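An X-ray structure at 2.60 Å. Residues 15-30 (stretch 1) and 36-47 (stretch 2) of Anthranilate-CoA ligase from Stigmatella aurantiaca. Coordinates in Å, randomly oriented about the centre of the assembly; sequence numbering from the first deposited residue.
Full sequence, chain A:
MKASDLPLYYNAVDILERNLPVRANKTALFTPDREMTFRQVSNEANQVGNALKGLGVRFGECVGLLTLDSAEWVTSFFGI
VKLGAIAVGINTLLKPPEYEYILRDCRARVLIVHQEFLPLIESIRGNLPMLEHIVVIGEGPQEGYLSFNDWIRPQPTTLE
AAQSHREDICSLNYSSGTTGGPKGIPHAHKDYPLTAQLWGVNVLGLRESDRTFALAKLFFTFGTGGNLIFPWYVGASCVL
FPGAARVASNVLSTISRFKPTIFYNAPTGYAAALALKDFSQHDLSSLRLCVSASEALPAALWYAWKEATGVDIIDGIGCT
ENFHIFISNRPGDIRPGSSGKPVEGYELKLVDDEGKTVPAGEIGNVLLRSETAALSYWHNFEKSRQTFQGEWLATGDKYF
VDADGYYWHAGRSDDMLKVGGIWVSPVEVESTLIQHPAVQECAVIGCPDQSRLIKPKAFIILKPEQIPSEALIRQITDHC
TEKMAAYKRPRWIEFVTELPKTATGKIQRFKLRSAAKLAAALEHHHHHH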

ATOM      1  N   ILE A  15     -15.034   9.460 -10.350  1.00 19.73           N
ATOM      2  CA  ILE A  15     -15.072   8.461  -9.284  1.00 19.36           C
ATOM      3  C   ILE A  15     -15.977   8.943  -8.153  1.00 21.75           C
ATOM      4  O   ILE A  15     -16.760   8.175  -7.591  1.00 15.59           O
ATOM      5  CB  ILE A  15     -13.655   8.169  -8.742  1.00 14.03           C
ATOM      6  CG1 ILE A  15     -12.817   7.453  -9.803  1.00 15.69           C
ATOM      7  CG2 ILE A  15     -13.714   7.333  -7.473  1.00 11.38           C
ATOM      8  CD1 ILE A  15     -13.332   6.075 -10.160  1.00 14.21           C
ATOM      9  N   LEU A  16     -15.874  10.231  -7.846  1.00 19.23           N
ATOM     10  CA  LEU A  16     -16.744  10.869  -6.869  1.00 19.86           C
ATOM     11  C   LEU A  16     -18.059  11.310  -7.507  1.00 17.53           C
ATOM     12  O   LEU A  16     -19.131  11.110  -6.938  1.00 20.75           O
ATOM     13  CB  LEU A  16     -16.038  12.078  -6.253  1.00 19.20           C
ATOM     14  CG  LEU A  16     -16.918  13.141  -5.589  1.00 20.15           C
ATOM     15  CD1 LEU A  16     -17.600  12.597  -4.341  1.00 16.74           C
ATOM     16  CD2 LEU A  16     -16.103  14.387  -5.266  1.00 14.97           C
ATOM     17  N   GLU A  17     -17.970  11.899  -8.694  1.00 15.52           N
ATOM     18  CA  GLU A  17     -19.120  12.553  -9.315  1.00 19.44           C
ATOM     19  C   GLU A  17     -20.091  11.622 -10.044  1.00 23.34           C
ATOM     20  O   GLU A  17     -21.111  12.074 -10.565  1.00 26.12           O
ATOM     21  CB  GLU A  17     -18.660  13.682 -10.243  1.00 18.33           C
ATOM     22  CG  GLU A  17     -17.979  14.828  -9.511  1.00 16.18           C
ATOM     23  CD  GLU A  17     -17.681  16.009 -10.414  1.00 22.15           C
ATOM     24  OE1 GLU A  17     -18.016  15.943 -11.617  1.00 28.53           O
ATOM     25  OE2 GLU A  17     -17.116  17.007  -9.920  1.00 17.37           O
ATOM     26  N   ARG A  18     -19.784  10.328 -10.081  1.00 21.32           N
ATOM     27  CA  ARG A  18     -20.714   9.356 -10.654  1.00 21.45           C
ATOM     28  C   ARG A  18     -21.792   9.011  -9.632  1.00 21.52           C
ATOM     29  O   ARG A  18     -22.744   8.292  -9.935  1.00 30.11           O
ATOM     30  CB  ARG A  18     -19.984   8.089 -11.112  1.00 15.66           C
ATOM     31  CG  ARG A  18     -19.390   7.269  -9.978  1.00 16.73           C
ATOM     32  CD  ARG A  18     -18.370   6.257 -10.484  1.00 17.29           C
ATOM     33  NE  ARG A  18     -18.982   5.129 -11.182  1.00 19.94           N
ATOM     34  CZ  ARG A  18     -19.051   5.013 -12.504  1.00 18.41           C
ATOM     35  NH1 ARG A  18     -18.550   5.961 -13.283  1.00 25.53           N
ATOM     36  NH2 ARG A  18     -19.624   3.947 -13.049  1.00 15.29           N
ATOM     37  N   ASN A  19     -21.632   9.533  -8.420  1.00 19.46           N
ATOM     38  CA  ASN A  19     -22.594   9.319  -7.347  1.00 28.18           C
ATOM     39  C   ASN A  19     -23.579  10.473  -7.223  1.00 25.45           C
ATOM     40  O   ASN A  19     -24.633  10.340  -6.604  1.00 26.16           O
ATOM     41  CB  ASN A  19     -21.872   9.120  -6.015  1.00 24.30           C
ATOM     42  CG  ASN A  19     -20.987   7.896  -6.013  1.00 21.93           C
ATOM     43  OD1 ASN A  19     -21.472   6.771  -5.912  1.00 22.88           O
ATOM     44  ND2 ASN A  19     -19.681   8.108  -6.123  1.00 24.45           N
ATOM     45  N   LEU A  20     -23.222  11.613  -7.805  1.00 21.67           N
ATOM     46  CA  LEU A  20     -24.086  12.784  -7.774  1.00 26.93           C
ATOM     47  C   LEU A  20     -25.044  12.761  -8.960  1.00 27.49           C
ATOM     48  O   LEU A  20     -24.663  12.355 -10.058  1.00 26.47           O
ATOM     49  CB  LEU A  20     -23.254  14.073  -7.775  1.00 24.86           C
ATOM     50  CG  LEU A  20     -22.469  14.416  -6.502  1.00 18.60           C
ATOM     51  CD1 LEU A  20     -23.305  14.149  -5.256  1.00 25.39           C
ATOM     52  CD2 LEU A  20     -21.144  13.675  -6.436  1.00 22.09           C
ATOM     53  N   PRO A  21     -26.293  13.204  -8.745  1.00 32.55           N
ATOM     54  CA  PRO A  21     -26.785  13.736  -7.471  1.00 27.38           C
ATOM     55  C   PRO A  21     -27.545  12.708  -6.635  1.00 26.70           C
ATOM     56  O   PRO A  21     -28.071  13.069  -5.582  1.00 30.46           O
ATOM     57  CB  PRO A  21     -27.753  14.822  -7.928  1.00 28.32           C
ATOM     58  CG  PRO A  21     -28.354  14.245  -9.174  1.00 20.92           C
ATOM     59  CD  PRO A  21     -27.270  13.407  -9.829  1.00 24.36           C
ATOM     60  N   VAL A  22     -27.602  11.459  -7.090  1.00 23.18           N
ATOM     61  CA  VAL A  22     -28.448  10.455  -6.443  1.00 21.24           C
ATOM     62  C   VAL A  22     -28.069  10.172  -4.984  1.00 26.38           C
ATOM     63  O   VAL A  22     -28.944  10.043  -4.125  1.00 22.83           O
ATOM     64  CB  VAL A  22     -28.520   9.137  -7.262  1.00 21.28           C
ATOM     65  CG1 VAL A  22     -27.132   8.562  -7.499  1.00 19.39           C
ATOM     66  CG2 VAL A  22     -29.421   8.121  -6.569  1.00 17.72           C
ATOM     67  N   ARG A  23     -26.773  10.095  -4.702  1.00 28.97           N
ATOM     68  CA  ARG A  23     -26.308   9.836  -3.345  1.00 20.37           C
ATOM     69  C   ARG A  23     -25.728  11.091  -2.705  1.00 20.86           C
ATOM     70  O   ARG A  23     -24.764  11.020  -1.943  1.00 20.22           O
ATOM     71  CB  ARG A  23     -25.261   8.723  -3.334  1.00 20.99           C
ATOM     72  CG  ARG A  23     -25.756   7.390  -3.861  1.00 25.12           C
ATOM     73  CD  ARG A  23     -24.686   6.324  -3.705  1.00 22.26           C
ATOM     74  NE  ARG A  23     -25.057   5.071  -4.357  1.00 31.00           N
ATOM     75  CZ  ARG A  23     -24.747   4.766  -5.612  1.00 27.81           C
ATOM     76  NH1 ARG A  23     -24.059   5.623  -6.354  1.00 25.80           N
ATOM     77  NH2 ARG A  23     -25.123   3.603  -6.126  1.00 27.62           N
ATOM     78  N   ALA A  24     -26.323  12.239  -3.017  1.00 20.54           N
ATOM     79  CA  ALA A  24     -25.845  13.517  -2.506  1.00 20.63           C
ATOM     80  C   ALA A  24     -25.885  13.594  -0.982  1.00 22.15           C
ATOM     81  O   ALA A  24     -25.035  14.234  -0.365  1.00 23.67           O
ATOM     82  CB  ALA A  24     -26.642  14.663  -3.113  1.00 22.29           C
ATOM     83  N   ASN A  25     -26.869  12.935  -0.378  1.00 22.30           N
ATOM     84  CA  ASN A  25     -27.060  13.018   1.068  1.00 20.11           C
ATOM     85  C   ASN A  25     -26.578  11.802   1.856  1.00 16.70           C
ATOM     86  O   ASN A  25     -26.736  11.748   3.075  1.00 21.77           O
ATOM     87  CB  ASN A  25     -28.523  13.321   1.400  1.00 26.39           C
ATOM     88  CG  ASN A  25     -28.876  14.778   1.186  1.00 26.11           C
ATOM     89  OD1 ASN A  25     -28.101  15.536   0.602  1.00 21.71           O
ATOM     90  ND2 ASN A  25     -30.049  15.180   1.660  1.00 27.25           N
ATOM     91  N   LYS A  26     -25.994  10.829   1.165  1.00 14.97           N
ATOM     92  CA  LYS A  26     -25.388   9.694   1.851  1.00 14.50           C
ATOM     93  C   LYS A  26     -24.004  10.073   2.362  1.00 17.03           C
ATOM     94  O   LYS A  26     -23.211  10.666   1.632  1.00 17.45           O
ATOM     95  CB  LYS A  26     -25.283   8.476   0.931  1.00 13.55           C
ATOM     96  CG  LYS A  26     -24.544   7.309   1.572  1.00 10.52           C
ATOM     97  CD  LYS A  26     -24.441   6.106   0.653  1.00 13.02           C
ATOM     98  CE  LYS A  26     -23.685   4.974   1.338  1.00 11.18           C
ATOM     99  NZ  LYS A  26     -23.589   3.754   0.490  1.00 18.61           N
ATOM    100  N   THR A  27     -23.719   9.735   3.616  1.00 15.10           N
ATOM    101  CA  THR A  27     -22.413  10.015   4.200  1.00 17.87           C
ATOM    102  C   THR A  27     -21.326   9.238   3.465  1.00 16.85           C
ATOM    103  O   THR A  27     -21.357   8.009   3.412  1.00 15.19           O
ATOM    104  CB  THR A  27     -22.370   9.660   5.696  1.00 17.21           C
ATOM    105  OG1 THR A  27     -23.509  10.225   6.358  1.00 17.41           O
ATOM    106  CG2 THR A  27     -21.095  10.198   6.332  1.00 15.16           C
ATOM    107  N   ALA A  28     -20.366   9.965   2.898  1.00 13.83           N
ATOM    108  CA  ALA A  28     -19.325   9.355   2.080  1.00 14.31           C
ATOM    109  C   ALA A  28     -18.097   8.943   2.890  1.00 18.94           C
ATOM    110  O   ALA A  28     -17.598   7.827   2.746  1.00 16.39           O
ATOM    111  CB  ALA A  28     -18.926  10.291   0.949  1.00 14.46           C
ATOM    112  N   LEU A  29     -17.609   9.843   3.739  1.00 13.08           N
ATOM    113  CA  LEU A  29     -16.435   9.548   4.555  1.00 18.77           C
ATOM    114  C   LEU A  29     -16.690   9.712   6.054  1.00 18.17           C
ATOM    115  O   LEU A  29     -17.375  10.640   6.484  1.00 14.26           O
ATOM    116  CB  LEU A  29     -15.227  10.383   4.105  1.00 17.50           C
ATOM    117  CG  LEU A  29     -15.348  11.908   4.023  1.00 20.39           C
ATOM    118  CD1 LEU A  29     -15.036  12.570   5.358  1.00 20.25           C
ATOM    119  CD2 LEU A  29     -14.438  12.453   2.930  1.00 15.76           C
ATOM    120  N   PHE A  30     -16.130   8.796   6.838  1.00 17.17           N
ATOM    121  CA  PHE A  30     -16.240   8.850   8.290  1.00 21.22           C
ATOM    122  C   PHE A  30     -14.878   9.078   8.940  1.00 25.99           C
ATOM    123  O   PHE A  30     -13.960   8.274   8.779  1.00 20.32           O
ATOM    124  CB  PHE A  30     -16.857   7.559   8.831  1.00 24.18           C
ATOM    125  CG  PHE A  30     -18.312   7.392   8.503  1.00 22.51           C
ATOM    126  CD1 PHE A  30     -18.707   6.738   7.348  1.00 17.43           C
ATOM    127  CD2 PHE A  30     -19.287   7.882   9.357  1.00 30.27           C
ATOM    128  CE1 PHE A  30     -20.046   6.581   7.047  1.00 22.48           C
ATOM    129  CE2 PHE A  30     -20.629   7.727   9.062  1.00 24.96           C
ATOM    130  CZ  PHE A  30     -21.008   7.074   7.906  1.00 23.67           C
ATOM    131  N   MET A  36     -18.790  13.603   6.217  1.00 20.75           N
ATOM    132  CA  MET A  36     -19.220  14.330   5.030  1.00 19.98           C
ATOM    133  C   MET A  36     -20.077  13.473   4.106  1.00 17.28           C
ATOM    134  O   MET A  36     -19.878  12.263   3.998  1.00 15.75           O
ATOM    135  CB  MET A  36     -18.011  14.870   4.261  1.00 17.01           C
ATOM    136  CG  MET A  36     -17.084  15.743   5.087  1.00 22.80           C
ATOM    137  SD  MET A  36     -15.817  16.546   4.084  1.00 25.37           S
ATOM    138  CE  MET A  36     -16.818  17.672   3.117  1.00 16.59           C
ATOM    139  N   THR A  37     -21.035  14.114   3.445  1.00 13.06           N
ATOM    140  CA  THR A  37     -21.824  13.455   2.417  1.00 16.19           C
ATOM    141  C   THR A  37     -21.122  13.628   1.077  1.00 14.96           C
ATOM    142  O   THR A  37     -20.174  14.403   0.968  1.00 16.66           O
ATOM    143  CB  THR A  37     -23.240  14.049   2.324  1.00 18.64           C
ATOM    144  OG1 THR A  37     -23.165  15.401   1.851  1.00 18.72           O
ATOM    145  CG2 THR A  37     -23.918  14.028   3.686  1.00 13.38           C
ATOM    146  N   PHE A  38     -21.583  12.905   0.061  1.00 14.25           N
ATOM    147  CA  PHE A  38     -20.996  13.010  -1.271  1.00 14.99           C
ATOM    148  C   PHE A  38     -21.121  14.424  -1.834  1.00 17.82           C
ATOM    149  O   PHE A  38     -20.233  14.900  -2.541  1.00 19.52           O
ATOM    150  CB  PHE A  38     -21.634  12.001  -2.228  1.00 12.80           C
ATOM    151  CG  PHE A  38     -21.174  10.586  -2.016  1.00 14.65           C
ATOM    152  CD1 PHE A  38     -20.007  10.129  -2.603  1.00 15.62           C
ATOM    153  CD2 PHE A  38     -21.913   9.712  -1.236  1.00 17.99           C
ATOM    154  CE1 PHE A  38     -19.581   8.826  -2.413  1.00 16.26           C
ATOM    155  CE2 PHE A  38     -21.493   8.407  -1.041  1.00 14.38           C
ATOM    156  CZ  PHE A  38     -20.325   7.965  -1.631  1.00 15.97           C
ATOM    157  N   ARG A  39     -22.225  15.094  -1.512  1.00 17.77           N
ATOM    158  CA  ARG A  39     -22.444  16.465  -1.958  1.00 19.43           C
ATOM    159  C   ARG A  39     -21.464  17.419  -1.283  1.00 16.10           C
ATOM    160  O   ARG A  39     -20.899  18.301  -1.929  1.00 18.36           O
ATOM    161  CB  ARG A  39     -23.886  16.901  -1.675  1.00 17.06           C
ATOM    162  CG  ARG A  39     -24.185  18.345  -2.050  1.00 14.01           C
ATOM    163  CD  ARG A  39     -23.885  18.606  -3.516  1.00 15.07           C
ATOM    164  NE  ARG A  39     -24.750  17.831  -4.400  1.00 21.95           N
ATOM    165  CZ  ARG A  39     -24.552  17.697  -5.707  1.00 29.45           C
ATOM    166  NH1 ARG A  39     -23.509  18.280  -6.284  1.00 19.77           N
ATOM    167  NH2 ARG A  39     -25.391  16.974  -6.438  1.00 20.01           N
ATOM    168  N   GLN A  40     -21.266  17.232   0.018  1.00 15.23           N
ATOM    169  CA  GLN A  40     -20.359  18.073   0.791  1.00 18.06           C
ATOM    170  C   GLN A  40     -18.912  17.902   0.344  1.00 17.00           C
ATOM    171  O   GLN A  40     -18.157  18.872   0.278  1.00 16.05           O
ATOM    172  CB  GLN A  40     -20.494  17.773   2.285  1.00 17.96           C
ATOM    173  CG  GLN A  40     -21.828  18.203   2.871  1.00 17.92           C
ATOM    174  CD  GLN A  40     -22.035  17.706   4.287  1.00 13.62           C
ATOM    175  OE1 GLN A  40     -21.483  16.682   4.686  1.00 16.53           O
ATOM    176  NE2 GLN A  40     -22.834  18.436   5.055  1.00 14.96           N
ATOM    177  N   VAL A  41     -18.531  16.664   0.042  1.00 13.52           N
ATOM    178  CA  VAL A  41     -17.196  16.379  -0.468  1.00 15.11           C
ATOM    179  C   VAL A  41     -17.002  17.042  -1.826  1.00 17.93           C
ATOM    180  O   VAL A  41     -15.961  17.643  -2.092  1.00 13.68           O
ATOM    181  CB  VAL A  41     -16.950  14.862  -0.598  1.00 13.19           C
ATOM    182  CG1 VAL A  41     -15.634  14.593  -1.308  1.00 14.29           C
ATOM    183  CG2 VAL A  41     -16.963  14.204   0.770  1.00 18.85           C
ATOM    184  N   SER A  42     -18.018  16.940  -2.679  1.00 16.70           N
ATOM    185  CA  SER A  42     -17.960  17.531  -4.010  1.00 19.16           C
ATOM    186  C   SER A  42     -17.883  19.052  -3.942  1.00 19.41           C
ATOM    187  O   SER A  42     -17.137  19.676  -4.696  1.00 19.91           O
ATOM    188  CB  SER A  42     -19.168  17.103  -4.843  1.00 14.33           C
ATOM    189  OG  SER A  42     -19.133  17.703  -6.126  1.00 10.50           O
ATOM    190  N   ASN A  43     -18.656  19.643  -3.036  1.00 17.12           N
ATOM    191  CA  ASN A  43     -18.653  21.090  -2.858  1.00 18.46           C
ATOM    192  C   ASN A  43     -17.300  21.609  -2.388  1.00 21.07           C
ATOM    193  O   ASN A  43     -16.783  22.592  -2.918  1.00 23.37           O
ATOM    194  CB  ASN A  43     -19.741  21.517  -1.871  1.00 15.78           C
ATOM    195  CG  ASN A  43     -21.138  21.320  -2.421  1.00 17.15           C
ATOM    196  OD1 ASN A  43     -21.345  21.303  -3.635  1.00 17.85           O
ATOM    197  ND2 ASN A  43     -22.109  21.172  -1.528  1.00 21.05           N
ATOM    198  N   GLU A  44     -16.731  20.941  -1.391  1.00 18.20           N
ATOM    199  CA  GLU A  44     -15.452  21.353  -0.830  1.00 17.71           C
ATOM    200  C   GLU A  44     -14.324  21.149  -1.835  1.00 22.90           C
ATOM    201  O   GLU A  44     -13.390  21.948  -1.906  1.00 18.56           O
ATOM    202  CB  GLU A  44     -15.166  20.598   0.470  1.00 14.07           C
ATOM    203  CG  GLU A  44     -13.914  21.060   1.195  1.00 25.13           C
ATOM    204  CD  GLU A  44     -13.901  20.651   2.656  1.00 27.30           C
ATOM    205  OE1 GLU A  44     -14.908  20.904   3.350  1.00 29.11           O
ATOM    206  OE2 GLU A  44     -12.889  20.076   3.108  1.00 23.08           O
ATOM    207  N   ALA A  45     -14.421  20.078  -2.618  1.00 18.19           N
ATOM    208  CA  ALA A  45     -13.430  19.791  -3.649  1.00 15.93           C
ATOM    209  C   ALA A  45     -13.460  20.858  -4.738  1.00 18.65           C
ATOM    210  O   ALA A  45     -12.416  21.265  -5.250  1.00 14.29           O
ATOM    211  CB  ALA A  45     -13.664  18.413  -4.246  1.00 13.14           C
ATOM    212  N   ASN A  46     -14.660  21.307  -5.088  1.00 18.05           N
ATOM    213  CA  ASN A  46     -14.817  22.365  -6.078  1.00 20.17           C
ATOM    214  C   ASN A  46     -14.271  23.693  -5.568  1.00 20.09           C
ATOM    215  O   ASN A  46     -13.783  24.515  -6.344  1.00 20.00           O
ATOM    216  CB  ASN A  46     -16.283  22.513  -6.488  1.00 17.22           C
ATOM    217  CG  ASN A  46     -16.794  21.316  -7.261  1.00 21.50           C
ATOM    218  OD1 ASN A  46     -16.014  20.568  -7.852  1.00 20.75           O
ATOM    219  ND2 ASN A  46     -18.109  21.128  -7.267  1.00 17.68           N
ATOM    220  N   GLN A  47     -14.353  23.893  -4.257  1.00 18.31           N
ATOM    221  CA  GLN A  47     -13.775  25.072  -3.628  1.00 18.84           C
ATOM    222  C   GLN A  47     -12.255  24.993  -3.661  1.00 20.87           C
ATOM    223  O   GLN A  47     -11.579  25.994  -3.897  1.00 18.23           O
ATOM    224  CB  GLN A  47     -14.267  25.212  -2.187  1.00 22.52           C
ATOM    225  CG  GLN A  47     -15.727  25.614  -2.070  1.00 24.20           C
ATOM    226  CD  GLN A  47     -16.165  25.800  -0.632  1.00 22.43           C
ATOM    227  OE1 GLN A  47     -15.862  24.979   0.233  1.00 25.23           O
ATOM    228  NE2 GLN A  47     -16.877  26.889  -0.368  1.00 24.19           N
TER
HETATM  229  O   HOH W   1     -16.652  17.654  -7.237  1.00 16.83           O
HETATM  230  O   HOH W   2     -25.310  16.961   1.843  1.00 25.96           O

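The antiparallel pairing of the two strands slips by one residue between Thr27 and Leu29, a beta bulge in which Met36 O faces two successive amides: Ala28 N donates to Met36 O at 2.6 Å, and Leu29 N reaches the same Met36 O weakly at 3.3 Å. Met36 N returns a bond to Leu29 O at 3.3 Å, closing the hydrogen-bonded pair. On the other side of the bulge, Thr27 and Thr37 form a non-hydrogen-bonded pair with CA atoms 3.9 Å apart, close enough for Thr37 CA to lie 3.2 Å from Lys26 O in a CA-H...O contact.

The backbone of stretch 1 then meets the first turn of helix 38-47, whose leading amides lack partners within the helix. Phe38 N donates to Lys26 O and Arg39 N to Ala24 O, both at 3.2 Å. Thr37 is the N-cap: its OG1 accepts from Gln40 N at 3.2 Å, while Thr37 N donates to Gln40 OE1 at 2.9 Å, so backbone and side chain of the two residues bond reciprocally. A short side chain with a hydroxyl suits this position, and Thr37 OG1 also bonds water 2 at 2.7 Å.

Phe38, which has the largest area covered across the contact, points toward stretch 1 with chi1 in the m well. Ala28 CB sits 3.5 Å from the centroid of the Phe38 ring, almost exactly on its normal; the small methyl sits over the centre of this face. Asn19 CB covers the opposite face, and Leu16 CD1 approaches the edge, 3.9 Å from Phe38 CD1. Asn19 is itself anchored by Asn19 ND2 donating to Leu16 O at 3.2 Å, which lets a polar residue lie buried beside the ring.

Beyond the phenylalanine, aliphatic groups continue the packing toward Val41 and Met36. Leu16 CD2 meets Val41 CG1 at 4.0 Å, Leu29 CD2 meets Val41 CG2 at 3.8 Å, and Leu29 CD1 touches Met36 CG at 3.8 Å; Leu29 and Met36 share one face of the sheet. Near the surface, Arg39 folds its guanidinium over stretch 1: Leu20 CD1 lies over one face, 3.7 Å from Arg39 NH2, and Pro21 CB, just after a cis peptide bond, sits at the edge, 3.5 Å from Arg39 NH2. The flat guanidinium packs on carbon in this way at a partly exposed residue.

Glu17 of stretch 1 meets Ser42 and Asn46 of the helix around water 1, which lies within hydrogen-bonding reach of Glu17 OE2 (2.8 Å), Ser42 OG (2.7 Å) and Asn46 OD1 (3.0 Å). Together the stretches bury 886 Å², both sides summed.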